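Local coordinates for citryl-CoA lyase (Hydrogenobacter thermophilus, PDB 6HXP), which probably cleaves citryl-CoA into acetyl-CoA and oxaloacetate, as a coenzyme A-binding lyase of the citrate synthase family, at residues A74-S79 with H221-L226. Residues are numbered along the deposited sequence; the frame is centred on the assembly and turned at random.
Sequences ARSVAS and HVYEEL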
ATOM      1  N   ALA A  74      -0.780  -8.876  -5.332  1.00 18.17           N
ATOM      2  CA  ALA A  74      -2.208  -8.528  -5.266  1.00 17.86           C
ATOM      3  C   ALA A  74      -3.057  -9.674  -4.761  1.00 17.64           C
ATOM      4  O   ALA A  74      -3.920  -9.511  -3.900  1.00 18.38           O
ATOM      5  CB  ALA A  74      -2.703  -8.124  -6.651  1.00 17.95           C
ATOM      6  N   ARG A  75      -2.820 -10.870  -5.310  1.00 18.02           N
ATOM      7  CA  ARG A  75      -3.604 -12.021  -4.914  1.00 18.28           C
ATOM      8  C   ARG A  75      -3.273 -12.512  -3.502  1.00 20.13           C
ATOM      9  O   ARG A  75      -4.164 -12.953  -2.785  1.00 20.14           O
ATOM     10  CB  ARG A  75      -3.434 -13.148  -5.945  1.00 19.69           C
ATOM     11  CG  ARG A  75      -3.985 -12.734  -7.307  1.00 21.37           C
ATOM     12  CD  ARG A  75      -3.835 -13.804  -8.399  1.00 25.61           C
ATOM     13  NE  ARG A  75      -4.874 -14.785  -8.188  1.00 27.50           N
ATOM     14  CZ  ARG A  75      -5.816 -15.241  -9.035  1.00 24.65           C
ATOM     15  NH1 ARG A  75      -5.861 -14.829 -10.334  1.00 23.07           N
ATOM     16  NH2 ARG A  75      -6.690 -16.126  -8.621  1.00 27.48           N
ATOM     17  N   SER A  76      -2.021 -12.400  -3.073  1.00 18.84           N
ATOM     18  CA  SER A  76      -1.620 -12.780  -1.709  1.00 19.08           C
ATOM     19  C   SER A  76      -2.274 -11.816  -0.708  1.00 19.47           C
ATOM     20  O   SER A  76      -2.821 -12.269   0.297  1.00 19.26           O
ATOM     21  CB  SER A  76      -0.099 -12.764  -1.538  1.00 20.17           C
ATOM     22  OG  SER A  76       0.465 -13.743  -2.392  1.00 25.40           O
ATOM     23  N   VAL A  77      -2.278 -10.511  -0.974  1.00 17.39           N
ATOM     24  CA  VAL A  77      -2.974  -9.573  -0.098  1.00 17.14           C
ATOM     25  C   VAL A  77      -4.486  -9.873  -0.056  1.00 18.34           C
ATOM     26  O   VAL A  77      -5.076  -9.900   1.011  1.00 19.94           O
ATOM     27  CB  VAL A  77      -2.644  -8.139  -0.510  1.00 18.21           C
ATOM     28  CG1 VAL A  77      -3.592  -7.141   0.122  1.00 17.94           C
ATOM     29  CG2 VAL A  77      -1.205  -7.823  -0.104  1.00 18.88           C
ATOM     30  N   ALA A  78      -5.097 -10.170  -1.209  1.00 18.51           N
ATOM     31  CA  ALA A  78      -6.499 -10.542  -1.223  1.00 19.06           C
ATOM     32  C   ALA A  78      -6.727 -11.797  -0.367  1.00 21.01           C
ATOM     33  O   ALA A  78      -7.694 -11.854   0.417  1.00 22.18           O
ATOM     34  CB  ALA A  78      -6.921 -10.841  -2.657  1.00 18.99           C
ATOM     35  N   SER A  79      -5.833 -12.776  -0.477  1.00 19.76           N
ATOM     36  CA  SER A  79      -5.900 -14.036   0.285  1.00 20.00           C
ATOM     37  C   SER A  79      -5.878 -13.804   1.816  1.00 22.55           C
ATOM     38  O   SER A  79      -6.425 -14.612   2.602  1.00 23.04           O
ATOM     39  CB  SER A  79      -4.766 -14.957  -0.140  1.00 21.89           C
ATOM     40  OG  SER A  79      -5.009 -16.303   0.295  1.00 26.15           O
ATOM     41  N   HIS A 221      -7.660 -10.145 -11.435  1.00 17.93           N
ATOM     42  CA  HIS A 221      -6.939 -11.129 -10.611  1.00 18.37           C
ATOM     43  C   HIS A 221      -7.418 -11.111  -9.149  1.00 18.68           C
ATOM     44  O   HIS A 221      -7.613 -12.160  -8.559  1.00 19.94           O
ATOM     45  CB  HIS A 221      -5.426 -10.872 -10.668  1.00 18.42           C
ATOM     46  CG  HIS A 221      -4.814 -11.454 -11.891  1.00 19.51           C
ATOM     47  ND1 HIS A 221      -4.464 -12.796 -11.967  1.00 21.20           N
ATOM     48  CD2 HIS A 221      -4.570 -10.867 -13.101  1.00 20.78           C
ATOM     49  CE1 HIS A 221      -4.017 -12.976 -13.210  1.00 21.31           C
ATOM     50  NE2 HIS A 221      -4.085 -11.855 -13.941  1.00 20.96           N
ATOM     51  N   VAL A 222      -7.582  -9.924  -8.584  1.00 18.23           N
ATOM     52  CA  VAL A 222      -8.020  -9.844  -7.206  1.00 17.78           C
ATOM     53  C   VAL A 222      -9.450 -10.335  -7.053  1.00 19.35           C
ATOM     54  O   VAL A 222      -9.779 -11.070  -6.126  1.00 20.17           O
ATOM     55  CB  VAL A 222      -7.832  -8.410  -6.683  1.00 18.52           C
ATOM     56  CG1 VAL A 222      -8.457  -8.245  -5.288  1.00 19.45           C
ATOM     57  CG2 VAL A 222      -6.367  -8.067  -6.648  1.00 18.57           C
ATOM     58  N   TYR A 223     -10.310  -9.948  -7.987  1.00 18.48           N
ATOM     59  CA  TYR A 223     -11.698 -10.423  -7.945  1.00 19.75           C
ATOM     60  C   TYR A 223     -11.711 -11.964  -8.041  1.00 21.57           C
ATOM     61  O   TYR A 223     -12.467 -12.638  -7.344  1.00 21.87           O
ATOM     62  CB  TYR A 223     -12.503  -9.785  -9.091  1.00 21.21           C
ATOM     63  CG  TYR A 223     -13.888 -10.365  -9.244  1.00 22.53           C
ATOM     64  CD1 TYR A 223     -14.938  -9.957  -8.424  1.00 25.49           C
ATOM     65  CD2 TYR A 223     -14.140 -11.362 -10.169  1.00 25.59           C
ATOM     66  CE1 TYR A 223     -16.218 -10.510  -8.567  1.00 27.07           C
ATOM     67  CE2 TYR A 223     -15.375 -11.997 -10.229  1.00 27.42           C
ATOM     68  CZ  TYR A 223     -16.417 -11.540  -9.454  1.00 31.64           C
ATOM     69  OH  TYR A 223     -17.630 -12.190  -9.602  1.00 39.02           O
ATOM     70  N   GLU A 224     -10.937 -12.528  -8.957  1.00 20.82           N
ATOM     71  CA  GLU A 224     -10.885 -13.976  -9.108  1.00 21.66           C
ATOM     72  C   GLU A 224     -10.399 -14.636  -7.813  1.00 22.51           C
ATOM     73  O   GLU A 224     -10.995 -15.620  -7.338  1.00 24.11           O
ATOM     74  CB  GLU A 224      -9.997 -14.345 -10.302  1.00 21.81           C
ATOM     75  CG  GLU A 224     -10.050 -15.830 -10.609  1.00 23.51           C
ATOM     76  CD  GLU A 224      -9.226 -16.213 -11.810  1.00 24.60           C
ATOM     77  OE1 GLU A 224      -8.020 -15.906 -11.835  1.00 25.51           O
ATOM     78  OE2 GLU A 224      -9.801 -16.804 -12.759  1.00 27.94           O
ATOM     79  N   GLU A 225      -9.350 -14.073  -7.184  1.00 20.53           N
ATOM     80  CA  GLU A 225      -8.852 -14.657  -5.947  1.00 21.32           C
ATOM     81  C   GLU A 225      -9.954 -14.611  -4.847  1.00 23.89           C
ATOM     82  O   GLU A 225     -10.143 -15.581  -4.113  1.00 25.58           O
ATOM     83  CB  GLU A 225      -7.627 -13.892  -5.451  1.00 22.18           C
ATOM     84  CG  GLU A 225      -6.917 -14.564  -4.283  1.00 21.52           C
ATOM     85  CD  GLU A 225      -6.227 -15.871  -4.623  1.00 26.83           C
ATOM     86  OE1 GLU A 225      -5.749 -16.012  -5.778  1.00 24.74           O
ATOM     87  OE2 GLU A 225      -6.134 -16.754  -3.730  1.00 27.63           O
ATOM     88  N   LEU A 226     -10.642 -13.479  -4.720  1.00 21.60           N
ATOM     89  CA  LEU A 226     -11.659 -13.321  -3.680  1.00 22.36           C
ATOM     90  C   LEU A 226     -12.892 -14.182  -3.859  1.00 25.86           C
ATOM     91  O   LEU A 226     -13.534 -14.496  -2.858  1.00 28.25           O
ATOM     92  CB  LEU A 226     -12.095 -11.864  -3.585  1.00 21.68           C
ATOM     93  CG  LEU A 226     -11.042 -10.877  -3.067  1.00 22.38           C
ATOM     94  CD1 LEU A 226     -11.536  -9.434  -3.183  1.00 22.61           C
ATOM     95  CD2 LEU A 226     -10.659 -11.210  -1.603  1.00 23.40           C
TER
HETATM   96  O   HOH W   1      -7.109 -16.904  -1.296  1.00 25.62           O
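Helix 69-79 packs against helix 206-228 in this citrate synthase-like domain; the axes of segments 74-79 and 221-226 approach to 8.8 Å, with N-to-C directions 35° apart. Ala74 comes first: its methyl group points toward the partner and meets Val222, CB to CG2 at 3.7 Å, a small group suited to a spot where the valine lies close to the helix. Arg75, whose CA lies 5.4 Å from that of Val222, has a sideways CA-to-CB bond, but its long side chain, with chi3 in p, carries the guanidinium to the partner helix, one face over His221 O and Glu225 N. There Arg75 forms hydrogen-bonded salt bridges, NE (2.8 Å) and NH2 (3.0 Å) to Glu225 OE1 and NH1 to Glu224 OE1 (2.8 Å), while NH1 also donates a hydrogen bond to His221 ND1 (3.0 Å). His221 NE2 is hydrogen-bonded to Asp63 OD2, and Glu224 OE1 to Thr7 OG1 of the second subunit. One turn on, Ala78 is again small, its CB lying 4.0 Å from Val222 CG1 and 3.9 Å from Leu226 CD2, so the branched side chains pack onto the alanine methyls. Ser79, whose OG is hydrogen-bonded to Lys234 N, shares a water with Glu225 OE2, which itself forms a salt bridge to Lys234. Small alanines thus suit the close approach, while one buried arginine, its charge met by two glutamates, ties the helix pair and, through Glu224, the subunit interface into a single polar network.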